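Local coordinates for protein alanine racemase, biosynthetic (Pseudomonas aeruginosa PAO1, PDB 6A2F) that belongs to the alanine racemase family, joining a TIM-barrel domain that carries a covalently attached pyridoxal phosphate to a beta-rich C-terminal domain, at residues Leu154-His159 / Gly180-Asp185; Thr285-Gly290 / Leu305-Ser310; Ala59-Ala64 / Gly92-Asp97; Ser11-Asn16 / Arg43-Ala48. All coordinates share one frame; numbering follows the deposited sequence.

Contact 1 of 4, residues Leu154-His159 / Gly180-Asp185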
loop_
_atom_site.group_PDB
_atom_site.type_symbol
_atom_site.label_atom_id
_atom_site.label_comp_id
_atom_site.label_asym_id
_atom_site.label_seq_id
_atom_site.Cartn_x
_atom_site.Cartn_y
_atom_site.Cartn_z
ATOM N N LEU A 154 -26.622 -24.270 9.447
ATOM C CA LEU A 154 -26.576 -23.151 10.380
ATOM C C LEU A 154 -25.350 -23.339 11.270
ATOM O O LEU A 154 -25.201 -24.370 11.928
ATOM C CB LEU A 154 -27.868 -23.022 11.193
ATOM C CG LEU A 154 -28.031 -21.712 11.982
ATOM C CD1 LEU A 154 -27.897 -20.478 11.092
ATOM C CD2 LEU A 154 -29.354 -21.683 12.739
ATOM N N ASN A 155 -24.468 -22.344 11.257
ATOM C CA ASN A 155 -23.133 -22.471 11.836
ATOM C C ASN A 155 -22.806 -21.344 12.812
ATOM O O ASN A 155 -23.524 -20.340 12.878
ATOM C CB ASN A 155 -22.081 -22.523 10.720
ATOM C CG ASN A 155 -22.302 -23.675 9.757
ATOM O OD1 ASN A 155 -22.886 -24.698 10.112
ATOM N ND2 ASN A 155 -21.833 -23.514 8.529
ATOM N N LEU A 156 -21.728 -21.521 13.574
ATOM C CA LEU A 156 -21.264 -20.496 14.505
ATOM C C LEU A 156 -19.827 -20.070 14.204
ATOM O O LEU A 156 -18.948 -20.914 13.991
ATOM C CB LEU A 156 -21.395 -20.973 15.957
ATOM C CG LEU A 156 -20.958 -20.007 17.069
ATOM C CD1 LEU A 156 -21.904 -18.821 17.188
ATOM C CD2 LEU A 156 -20.821 -20.725 18.405
ATOM N N ILE A 157 -19.602 -18.757 14.193
ATOM C CA ILE A 157 -18.273 -18.191 13.956
ATOM C C ILE A 157 -17.984 -17.014 14.903
ATOM O O ILE A 157 -18.867 -16.198 15.194
ATOM C CB ILE A 157 -18.048 -17.815 12.458
ATOM C CG1 ILE A 157 -16.571 -17.487 12.185
ATOM C CG2 ILE A 157 -18.969 -16.678 12.015
ATOM C CD1 ILE A 157 -16.231 -17.245 10.728
ATOM N N SER A 158 -16.753 -16.965 15.407
ATOM C CA SER A 158 -16.253 -15.827 16.164
ATOM C C SER A 158 -14.753 -15.697 15.931
ATOM O O SER A 158 -14.128 -16.592 15.356
ATOM C CB SER A 158 -16.566 -15.971 17.654
ATOM O OG SER A 158 -16.609 -14.704 18.283
ATOM N N HIS A 159 -14.177 -14.589 16.381
ATOM C CA HIS A 159 -12.795 -14.255 16.059
ATOM C C HIS A 159 -12.093 -13.618 17.264
ATOM O O HIS A 159 -12.646 -12.718 17.898
ATOM C CB HIS A 159 -12.772 -13.315 14.844
ATOM C CG HIS A 159 -11.405 -13.063 14.285
ATOM N ND1 HIS A 159 -10.731 -13.988 13.515
ATOM C CD2 HIS A 159 -10.595 -11.982 14.368
ATOM C CE1 HIS A 159 -9.561 -13.490 13.156
ATOM N NE2 HIS A 159 -9.454 -12.273 13.661
ATOM N N GLY A 180 -20.304 -21.063 25.553
ATOM C CA GLY A 180 -21.607 -20.872 26.182
ATOM C C GLY A 180 -22.782 -20.937 25.218
ATOM O O GLY A 180 -23.937 -20.817 25.632
ATOM N N LEU A 181 -22.493 -21.120 23.931
ATOM C CA LEU A 181 -23.541 -21.235 22.922
ATOM C C LEU A 181 -23.651 -22.642 22.340
ATOM O O LEU A 181 -24.540 -22.915 21.533
ATOM C CB LEU A 181 -23.326 -20.218 21.795
ATOM C CG LEU A 181 -23.480 -18.725 22.096
ATOM C CD1 LEU A 181 -22.970 -17.920 20.911
ATOM C CD2 LEU A 181 -24.919 -18.353 22.421
ATOM N N LEU A 182 -22.765 -23.539 22.767
ATOM C CA LEU A 182 -22.670 -24.866 22.157
ATOM C C LEU A 182 -23.746 -25.859 22.624
ATOM O O LEU A 182 -23.711 -27.044 22.280
ATOM C CB LEU A 182 -21.248 -25.433 22.294
ATOM C CG LEU A 182 -20.097 -24.625 21.650
ATOM C CD1 LEU A 182 -18.838 -25.476 21.526
ATOM C CD2 LEU A 182 -20.471 -24.044 20.290
ATOM N N ASP A 183 -24.712 -25.357 23.391
ATOM C CA ASP A 183 -25.944 -26.091 23.671
ATOM C C ASP A 183 -26.892 -26.026 22.465
ATOM O O ASP A 183 -27.786 -26.866 22.326
ATOM C CB ASP A 183 -26.636 -25.533 24.916
ATOM C CG ASP A 183 -26.904 -24.042 24.812
ATOM O OD1 ASP A 183 -25.952 -23.248 24.976
ATOM O OD2 ASP A 183 -28.067 -23.662 24.570
ATOM N N LEU A 184 -26.686 -25.027 21.604
ATOM C CA LEU A 184 -27.483 -24.841 20.389
ATOM C C LEU A 184 -27.013 -25.745 19.255
ATOM O O LEU A 184 -25.824 -26.048 19.142
ATOM C CB LEU A 184 -27.432 -23.383 19.918
ATOM C CG LEU A 184 -27.921 -22.266 20.842
ATOM C CD1 LEU A 184 -27.484 -20.914 20.291
ATOM C CD2 LEU A 184 -29.430 -22.319 21.037
ATOM N N ASP A 185 -27.958 -26.147 18.408
ATOM C CA ASP A 185 -27.677 -27.024 17.276
ATOM C C ASP A 185 -26.968 -26.274 16.145
ATOM O O ASP A 185 -27.581 -25.485 15.418
ATOM C CB ASP A 185 -28.973 -27.669 16.770
ATOM C CG ASP A 185 -28.732 -28.797 15.766
ATOM O OD1 ASP A 185 -27.629 -28.891 15.176
ATOM O OD2 ASP A 185 -29.670 -29.596 15.559
#
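A beta-alpha-beta crossover of the TIM barrel brings Leu-156, on strand 151-157, against Leu-181 and Leu-182, in the loop that leads from helix 169-179 back to the parallel strand 189-190. Leu-156 works as a two-pronged group. With CG anti to the backbone N (chi1 -180°), its fork is carried outward from the strand, and each methyl meets a different leucine: CD1 lies 4.0 Å from CD1 of Leu-181, and CD2 lies 3.8 Å from CD2 of Leu-182. Both loop leucines cross the strand leucine at about a right angle, so that single methyls meet rather than whole side chains lying alongside. The two loop leucines open a type I beta turn, Leu-181 to Leu-184, closed by the bond from Leu-184 N to Leu-181 O (3.0 Å). Farther along, the two backbones only approach: the carbonyl oxygens Leu-154 O and Asp-185 O stand 4.4 Å apart. Neither can donate to the other; Asp-185 O takes hydrogen bonds from His-142 NE2 and Arg-146 NH1. Helix 135-145 covers this junction, with Leu-138 packed on Leu-156, His-142 on Leu-154 and Leu-184, and Arg-139 bonding to Gly-180 O just ahead of the turn and forming a salt bridge with Asp-183 within it. Phe-178 of helix 169-179 also touches Leu-156, whose backbone bonds to Gln-188 and Ser-190, while on the other side of its strand Asn-155 pairs with Val-120 and Leu-122 of strand 118-123.

Contact 2 of 4, residues Thr285-Gly290 / Leu305-Ser310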
loop_
_atom_site.group_PDB
_atom_site.type_symbol
_atom_site.label_atom_id
_atom_site.label_comp_id
_atom_site.label_asym_id
_atom_site.label_seq_id
_atom_site.Cartn_x
_atom_site.Cartn_y
_atom_site.Cartn_z
ATOM N N THR A 285 16.486 -0.198 9.940
ATOM C CA THR A 285 15.629 -1.213 9.330
ATOM C C THR A 285 16.519 -2.123 8.478
ATOM O O THR A 285 17.285 -1.636 7.644
ATOM C CB THR A 285 14.516 -0.577 8.474
ATOM O OG1 THR A 285 13.690 0.244 9.303
ATOM C CG2 THR A 285 13.655 -1.638 7.819
ATOM N N PRO A 286 16.440 -3.445 8.708
ATOM C CA PRO A 286 17.355 -4.377 8.051
ATOM C C PRO A 286 17.064 -4.596 6.566
ATOM O O PRO A 286 15.905 -4.508 6.123
ATOM C CB PRO A 286 17.140 -5.678 8.828
ATOM C CG PRO A 286 15.740 -5.584 9.327
ATOM C CD PRO A 286 15.540 -4.130 9.653
ATOM N N VAL A 287 18.130 -4.876 5.818
ATOM C CA VAL A 287 18.041 -5.239 4.410
ATOM C C VAL A 287 19.191 -6.197 4.060
ATOM O O VAL A 287 20.196 -6.255 4.778
ATOM C CB VAL A 287 18.043 -3.979 3.510
ATOM C CG1 VAL A 287 19.452 -3.622 3.049
ATOM C CG2 VAL A 287 17.118 -4.171 2.323
ATOM N N LEU A 288 19.038 -6.961 2.982
ATOM C CA LEU A 288 20.134 -7.792 2.484
ATOM C C LEU A 288 20.699 -7.249 1.174
ATOM O O LEU A 288 19.954 -6.973 0.234
ATOM C CB LEU A 288 19.703 -9.251 2.304
ATOM C CG LEU A 288 19.294 -10.100 3.512
ATOM C CD1 LEU A 288 19.277 -11.570 3.120
ATOM C CD2 LEU A 288 20.209 -9.888 4.713
ATOM N N VAL A 289 22.019 -7.088 1.128
ATOM C CA VAL A 289 22.720 -6.701 -0.095
ATOM C C VAL A 289 23.712 -7.808 -0.433
ATOM O O VAL A 289 24.662 -8.052 0.314
ATOM C CB VAL A 289 23.441 -5.337 0.048
ATOM C CG1 VAL A 289 24.105 -4.931 -1.264
ATOM C CG2 VAL A 289 22.469 -4.254 0.510
ATOM N N GLY A 290 23.473 -8.489 -1.549
ATOM C CA GLY A 290 24.270 -9.653 -1.936
ATOM C C GLY A 290 24.201 -10.768 -0.909
ATOM O O GLY A 290 25.181 -11.484 -0.689
ATOM N N LEU A 305 14.915 3.770 -2.232
ATOM C CA LEU A 305 15.334 3.533 -0.859
ATOM C C LEU A 305 16.856 3.596 -0.801
ATOM O O LEU A 305 17.533 3.287 -1.781
ATOM C CB LEU A 305 14.837 2.170 -0.372
ATOM C CG LEU A 305 15.671 1.481 0.711
ATOM C CD1 LEU A 305 14.962 0.237 1.225
ATOM C CD2 LEU A 305 17.059 1.136 0.192
ATOM N N ALA A 306 17.393 3.996 0.346
ATOM C CA ALA A 306 18.843 4.099 0.516
ATOM C C ALA A 306 19.360 3.231 1.657
ATOM O O ALA A 306 18.705 3.088 2.680
ATOM C CB ALA A 306 19.262 5.548 0.709
ATOM N N VAL A 307 20.537 2.644 1.467
ATOM C CA VAL A 307 21.125 1.756 2.474
ATOM C C VAL A 307 22.572 2.133 2.776
ATOM O O VAL A 307 23.293 2.613 1.896
ATOM C CB VAL A 307 21.061 0.267 2.055
ATOM C CG1 VAL A 307 19.616 -0.202 1.965
ATOM C CG2 VAL A 307 21.786 0.030 0.735
ATOM N N ASP A 308 22.983 1.914 4.024
ATOM C CA ASP A 308 24.362 2.159 4.437
ATOM C C ASP A 308 25.253 0.988 4.031
ATOM O O ASP A 308 25.149 -0.107 4.583
ATOM C CB ASP A 308 24.437 2.405 5.950
ATOM C CG ASP A 308 25.801 2.910 6.398
ATOM O OD1 ASP A 308 26.741 2.911 5.576
ATOM O OD2 ASP A 308 25.931 3.307 7.578
ATOM N N LEU A 309 26.130 1.228 3.065
ATOM C CA LEU A 309 27.000 0.178 2.536
ATOM C C LEU A 309 28.459 0.313 2.988
ATOM O O LEU A 309 29.358 -0.289 2.391
ATOM C CB LEU A 309 26.908 0.139 1.008
ATOM C CG LEU A 309 25.612 -0.399 0.400
ATOM C CD1 LEU A 309 25.599 -0.137 -1.093
ATOM C CD2 LEU A 309 25.432 -1.883 0.676
ATOM N N SER A 310 28.677 1.083 4.053
ATOM C CA SER A 310 30.024 1.370 4.566
ATOM C C SER A 310 30.816 0.134 5.004
ATOM O O SER A 310 32.036 0.106 4.861
ATOM C CB SER A 310 29.952 2.372 5.718
ATOM O OG SER A 310 29.393 3.598 5.282
#
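Val-289 meets Leu-309 with nearly its whole side chain. Starting at the branch point, CB of Val-289 is 4.0 Å from CD2 of Leu-309. From there CG1, anti to the backbone N (chi1 -177°), and CG2, beside that nitrogen, straddle the same methyl: each lies 3.8 Å from Leu-309 CD2. CG2 also reaches toward the partner strand, to CG2 of Val-307 at 4.3 Å. Two residues earlier in the strand, CG1 of Val-287 presses on CG1 of Val-307 (3.6 Å), the two valines crossing at about a right angle. Strands 286-289 and 305-308 are not hydrogen-bonded neighbours; each pairs with strand 292-296 in a curled mixed sheet of the C-terminal domain, and their side chains meet where Leu-240 of strand 234-246 packs on Val-289, Val-307 and Leu-309. Where the second strand ends, an Asx turn takes over: Asp-308 OD1 accepts from Ser-310 N (3.1 Å) on the anti side but 35° out of the carboxylate plane, and from Ser-310 OG (2.8 Å) through its syn lone pair. The chemistry is thus divided: branched aliphatic carbons meet inside through apolar packing, while the carboxylate satisfies the chain where it leaves the sheet.

Contact 3 of 4, residues Ala59-Ala64 / Gly92-Asp97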
loop_
_atom_site.group_PDB
_atom_site.type_symbol
_atom_site.label_atom_id
_atom_site.label_comp_id
_atom_site.label_asym_id
_atom_site.label_seq_id
_atom_site.Cartn_x
_atom_site.Cartn_y
_atom_site.Cartn_z
ATOM N N ALA A 59 -13.023 -11.851 1.846
ATOM C CA ALA A 59 -13.588 -10.686 2.539
ATOM C C ALA A 59 -14.840 -10.057 1.884
ATOM O O ALA A 59 -15.567 -9.287 2.532
ATOM C CB ALA A 59 -12.507 -9.630 2.727
ATOM N N CYS A 60 -15.080 -10.365 0.609
ATOM C CA CYS A 60 -16.181 -9.752 -0.141
ATOM C C CYS A 60 -16.571 -10.586 -1.358
ATOM O O CYS A 60 -15.856 -11.521 -1.734
ATOM C CB CYS A 60 -15.818 -8.323 -0.575
ATOM S SG CYS A 60 -14.422 -8.219 -1.719
ATOM N N LEU A 61 -17.704 -10.228 -1.968
ATOM C CA LEU A 61 -18.293 -10.976 -3.084
ATOM C C LEU A 61 -17.401 -10.973 -4.325
ATOM O O LEU A 61 -17.312 -11.984 -5.032
ATOM C CB LEU A 61 -19.682 -10.415 -3.417
ATOM C CG LEU A 61 -20.576 -11.096 -4.462
ATOM C CD1 LEU A 61 -21.217 -12.360 -3.911
ATOM C CD2 LEU A 61 -21.657 -10.129 -4.921
ATOM N N GLU A 62 -16.747 -9.837 -4.575
ATOM C CA GLU A 62 -15.831 -9.682 -5.705
ATOM C C GLU A 62 -14.731 -10.744 -5.648
ATOM O O GLU A 62 -14.457 -11.415 -6.647
ATOM C CB GLU A 62 -15.210 -8.275 -5.722
ATOM C CG GLU A 62 -16.175 -7.124 -6.001
ATOM C CD GLU A 62 -16.923 -6.637 -4.765
ATOM O OE1 GLU A 62 -17.497 -5.532 -4.827
ATOM O OE2 GLU A 62 -16.946 -7.343 -3.726
ATOM N N GLU A 63 -14.125 -10.903 -4.468
ATOM C CA GLU A 63 -13.085 -11.914 -4.246
ATOM C C GLU A 63 -13.627 -13.323 -4.404
ATOM O O GLU A 63 -12.969 -14.186 -4.989
ATOM C CB GLU A 63 -12.462 -11.760 -2.865
ATOM C CG GLU A 63 -11.573 -10.539 -2.721
ATOM C CD GLU A 63 -11.047 -10.370 -1.313
ATOM O OE1 GLU A 63 -11.443 -11.155 -0.418
ATOM O OE2 GLU A 63 -10.240 -9.443 -1.097
ATOM N N ALA A 64 -14.830 -13.541 -3.880
ATOM C CA ALA A 64 -15.499 -14.831 -3.969
ATOM C C ALA A 64 -15.777 -15.222 -5.423
ATOM O O ALA A 64 -15.643 -16.391 -5.791
ATOM C CB ALA A 64 -16.790 -14.816 -3.157
ATOM N N GLY A 92 -26.004 -16.359 -4.232
ATOM C CA GLY A 92 -26.747 -17.583 -4.521
ATOM C C GLY A 92 -26.265 -18.275 -5.782
ATOM O O GLY A 92 -26.086 -19.494 -5.793
ATOM N N GLN A 93 -26.054 -17.492 -6.840
ATOM C CA GLN A 93 -25.518 -17.998 -8.108
ATOM C C GLN A 93 -24.150 -18.660 -7.903
ATOM O O GLN A 93 -23.877 -19.712 -8.476
ATOM C CB GLN A 93 -25.424 -16.865 -9.145
ATOM C CG GLN A 93 -24.868 -17.261 -10.515
ATOM C CD GLN A 93 -24.650 -16.072 -11.453
ATOM O OE1 GLN A 93 -23.519 -15.791 -11.878
ATOM N NE2 GLN A 93 -25.728 -15.375 -11.787
ATOM N N LEU A 94 -23.309 -18.046 -7.069
ATOM C CA LEU A 94 -21.946 -18.527 -6.839
ATOM C C LEU A 94 -21.863 -19.586 -5.737
ATOM O O LEU A 94 -20.772 -20.068 -5.412
ATOM C CB LEU A 94 -21.007 -17.355 -6.529
ATOM C CG LEU A 94 -20.952 -16.188 -7.523
ATOM C CD1 LEU A 94 -20.195 -15.000 -6.932
ATOM C CD2 LEU A 94 -20.365 -16.612 -8.862
ATOM N N ARG A 95 -23.018 -19.945 -5.174
ATOM C CA ARG A 95 -23.117 -20.959 -4.114
ATOM C C ARG A 95 -22.141 -20.705 -2.952
ATOM O O ARG A 95 -21.266 -21.526 -2.651
ATOM C CB ARG A 95 -22.953 -22.368 -4.694
ATOM C CG ARG A 95 -24.136 -22.845 -5.522
ATOM C CD ARG A 95 -24.001 -24.336 -5.803
ATOM N NE ARG A 95 -25.288 -24.989 -6.079
ATOM C CZ ARG A 95 -25.621 -26.213 -5.660
ATOM N NH1 ARG A 95 -26.810 -26.720 -5.970
ATOM N NH2 ARG A 95 -24.774 -26.928 -4.925
ATOM N N LEU A 96 -22.314 -19.555 -2.305
ATOM C CA LEU A 96 -21.408 -19.102 -1.257
ATOM C C LEU A 96 -21.970 -19.332 0.136
ATOM O O LEU A 96 -23.190 -19.371 0.329
ATOM C CB LEU A 96 -21.086 -17.616 -1.435
ATOM C CG LEU A 96 -20.506 -17.152 -2.774
ATOM C CD1 LEU A 96 -20.298 -15.650 -2.744
ATOM C CD2 LEU A 96 -19.207 -17.867 -3.104
ATOM N N ASP A 97 -21.064 -19.499 1.098
ATOM C CA ASP A 97 -21.427 -19.527 2.506
ATOM C C ASP A 97 -21.595 -18.101 2.991
ATOM O O ASP A 97 -20.695 -17.271 2.828
ATOM C CB ASP A 97 -20.354 -20.223 3.339
ATOM C CG ASP A 97 -20.422 -21.729 3.247
ATOM O OD1 ASP A 97 -20.967 -22.265 2.256
ATOM O OD2 ASP A 97 -19.918 -22.383 4.183
#
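Glu-63 OE2 is gripped by two groups, the backbone N of Ala-35 and, in a salt bridge, Arg-351 NH2 of the second subunit. Its sister oxygen turns to its own segment: Glu-63 OE1 accepts from Ala-59 N at 2.8 Å, almost straight (168°), which ties the carboxylate to the loop just ahead of helix 61-70. Cys-60 is the N-cap of that helix. Helices 61-70 and 87-93 are successive helices of the TIM-barrel domain, with strand 75-78 between them in the chain, and Leu-61 and Ala-64 at the start of the first meet the end of the second. Leu-61, its CG swung anti to the backbone N (chi1 -174°), sets one methyl against two leucines at once, CD1 lying 3.6 Å from CD1 of Leu-96 and 4.1 Å from CD1 of Leu-94. A helical turn on, CB of Ala-64 sits against the fork of Leu-96, 3.6 Å from CD1 and 3.9 Å from CD2, so Leu-96 CD1 is shared by both helix residues. Between the two leucines the helix ends: Arg-95 takes positive phi in a Schellman motif, with Arg-95 N bonded to Gly-92 O (3.2 Å), and the chain then leads toward strand 98-100. Arg-68, farther along helix 61-70, donates to Leu-94 O and Arg-95 O at this exit. A small alanine lets the second leucine come close to the helix backbone; the join is therefore aliphatic at its centre, with carbonyls at the helix end satisfied by a guanidinium from the partner helix.

Contact 4 of 4, residues Ser11-Asn16 / Arg43-Ala48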
loop_
_atom_site.group_PDB
_atom_site.type_symbol
_atom_site.label_atom_id
_atom_site.label_comp_id
_atom_site.label_asym_id
_atom_site.label_seq_id
_atom_site.Cartn_x
_atom_site.Cartn_y
_atom_site.Cartn_z
ATOM N N SER A 11 4.566 -23.494 -3.546
ATOM C CA SER A 11 4.696 -24.768 -2.840
ATOM C C SER A 11 5.036 -24.583 -1.353
ATOM O O SER A 11 4.807 -25.488 -0.545
ATOM C CB SER A 11 5.706 -25.682 -3.539
ATOM O OG SER A 11 7.021 -25.245 -3.289
ATOM N N ALA A 12 5.567 -23.415 -0.992
ATOM C CA ALA A 12 5.692 -23.046 0.421
ATOM C C ALA A 12 4.308 -22.826 1.051
ATOM O O ALA A 12 4.079 -23.194 2.206
ATOM C CB ALA A 12 6.566 -21.813 0.588
ATOM N N ILE A 13 3.392 -22.232 0.285
ATOM C CA ILE A 13 2.011 -22.027 0.731
ATOM C C ILE A 13 1.309 -23.375 0.930
ATOM O O ILE A 13 0.613 -23.573 1.930
ATOM C CB ILE A 13 1.224 -21.111 -0.237
ATOM C CG1 ILE A 13 1.799 -19.691 -0.195
ATOM C CG2 ILE A 13 -0.267 -21.097 0.099
ATOM C CD1 ILE A 13 1.368 -18.791 -1.335
ATOM N N ARG A 14 1.507 -24.299 -0.012
ATOM C CA ARG A 14 0.988 -25.667 0.120
ATOM C C ARG A 14 1.520 -26.330 1.394
ATOM O O ARG A 14 0.760 -26.956 2.131
ATOM C CB ARG A 14 1.335 -26.523 -1.108
ATOM C CG ARG A 14 0.664 -26.080 -2.401
ATOM C CD ARG A 14 0.862 -27.092 -3.522
ATOM N NE ARG A 14 -0.041 -28.232 -3.395
ATOM C CZ ARG A 14 -0.088 -29.266 -4.235
ATOM N NH1 ARG A 14 0.725 -29.325 -5.283
ATOM N NH2 ARG A 14 -0.952 -30.250 -4.024
ATOM N N HIS A 15 2.821 -26.175 1.640
ATOM C CA HIS A 15 3.475 -26.686 2.851
ATOM C C HIS A 15 2.861 -26.103 4.129
ATOM O O HIS A 15 2.514 -26.848 5.049
ATOM C CB HIS A 15 4.986 -26.406 2.804
ATOM C CG HIS A 15 5.731 -26.886 4.013
ATOM N ND1 HIS A 15 5.839 -26.138 5.167
ATOM C CD2 HIS A 15 6.405 -28.037 4.246
ATOM C CE1 HIS A 15 6.542 -26.811 6.060
ATOM N NE2 HIS A 15 6.897 -27.966 5.526
ATOM N N ASN A 16 2.722 -24.780 4.176
ATOM C CA ASN A 16 2.199 -24.106 5.358
ATOM C C ASN A 16 0.740 -24.464 5.616
ATOM O O ASN A 16 0.316 -24.563 6.772
ATOM C CB ASN A 16 2.356 -22.593 5.237
ATOM C CG ASN A 16 3.805 -22.157 5.144
ATOM O OD1 ASN A 16 4.717 -22.838 5.623
ATOM N ND2 ASN A 16 4.025 -21.007 4.522
ATOM N N ARG A 43 -5.474 -15.602 -7.648
ATOM C CA ARG A 43 -5.578 -16.524 -8.776
ATOM C C ARG A 43 -4.557 -17.673 -8.679
ATOM O O ARG A 43 -4.918 -18.844 -8.800
ATOM C CB ARG A 43 -5.452 -15.738 -10.087
ATOM C CG ARG A 43 -5.521 -16.548 -11.372
ATOM C CD ARG A 43 -5.688 -15.612 -12.566
ATOM N NE ARG A 43 -4.621 -15.778 -13.555
ATOM C CZ ARG A 43 -3.588 -14.942 -13.711
ATOM N NH1 ARG A 43 -2.672 -15.190 -14.643
ATOM N NH2 ARG A 43 -3.468 -13.852 -12.955
ATOM N N GLU A 44 -3.298 -17.331 -8.421
ATOM C CA GLU A 44 -2.228 -18.329 -8.330
ATOM C C GLU A 44 -2.260 -19.137 -7.025
ATOM O O GLU A 44 -2.002 -20.346 -7.031
ATOM C CB GLU A 44 -0.855 -17.682 -8.536
ATOM C CG GLU A 44 -0.585 -17.203 -9.959
ATOM C CD GLU A 44 -1.108 -15.796 -10.253
ATOM O OE1 GLU A 44 -1.629 -15.109 -9.335
ATOM O OE2 GLU A 44 -0.991 -15.368 -11.425
ATOM N N VAL A 45 -2.583 -18.477 -5.916
ATOM C CA VAL A 45 -2.682 -19.152 -4.620
ATOM C C VAL A 45 -3.827 -20.178 -4.580
ATOM O O VAL A 45 -3.636 -21.311 -4.116
ATOM C CB VAL A 45 -2.781 -18.141 -3.456
ATOM C CG1 VAL A 45 -3.118 -18.840 -2.145
ATOM C CG2 VAL A 45 -1.478 -17.360 -3.326
ATOM N N VAL A 46 -5.000 -19.783 -5.075
ATOM C CA VAL A 46 -6.158 -20.679 -5.166
ATOM C C VAL A 46 -5.877 -21.858 -6.107
ATOM O O VAL A 46 -6.261 -22.989 -5.816
ATOM C CB VAL A 46 -7.442 -19.924 -5.592
ATOM C CG1 VAL A 46 -8.580 -20.886 -5.896
ATOM C CG2 VAL A 46 -7.874 -18.951 -4.505
ATOM N N THR A 47 -5.189 -21.593 -7.218
ATOM C CA THR A 47 -4.788 -22.641 -8.165
ATOM C C THR A 47 -3.851 -23.668 -7.511
ATOM O O THR A 47 -4.002 -24.871 -7.718
ATOM C CB THR A 47 -4.145 -22.032 -9.432
ATOM O OG1 THR A 47 -5.092 -21.168 -10.069
ATOM C CG2 THR A 47 -3.703 -23.112 -10.423
ATOM N N ALA A 48 -2.898 -23.187 -6.715
ATOM C CA ALA A 48 -1.993 -24.062 -5.984
ATOM C C ALA A 48 -2.724 -24.875 -4.906
ATOM O O ALA A 48 -2.383 -26.038 -4.672
ATOM C CB ALA A 48 -0.860 -23.253 -5.374
#
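Apolar packing joins Ile-13 to Val-45, the methyl CD1 of the isoleucine meeting CG2 of the valine at 3.8 Å, with the side chains crossing at about a right angle. CG1 of Ile-13 lies beside its backbone N (chi1 -67°), and the next torsion extends the chain toward the second helix. Beside this pair, the aliphatic stem of Arg-14 passes Ala-48, CG to CB 4.4 Å.

These are outer helices of the TIM barrel: helix 10-22 precedes strand 28-32 and helix 42-48 follows it, and the two pack against each other.

Polar groups approach across the gap without bonding. The carbonyl oxygen of Ala-48 lies over one face of the Arg-14 guanidinium, 3.5 Å from NE, but at a poor angle for a hydrogen bond. The NE proton is committed elsewhere, in a salt bridge with Asp-52 OD2; the bend at chi3 (79°) sets the group in this place.

Bonds within helix 42-48 form the last class. Arg-43 O is gripped from opposite faces of its plane by Thr-47 N and by Thr-47 OG1, the latter at 2.7 Å. Neighbouring charges also pair, though only electrostatically: Glu-44 OE2 stands 3.3 Å from Arg-43 NH2, over a face of the guanidinium, where no N-H points at it.

In the fold
From the N terminus the contacts follow in series as 4, 3, 1 and 2; none encloses or crosses another. Contact 4 closes a 26-residue loop that holds strand 28-32 and the pyridoxal-phosphate-modified Lys-34. Contact 3, its centre about 20 Å away, closes the next loop, around strand 75-78. Contact 1 then closes the crossover through helix 169-179, about 22 Å from contact 3 between centres. These three tie helices, strands and connecting loops of one TIM barrel together. Contact 2 closes a 14-residue loop in the C-terminal domain, about 50 Å from contact 1 between centres, on the opposite side of the chain's centre. Contacts 1, 2 and 3 all reach the second subunit, whereas contact 4 does not.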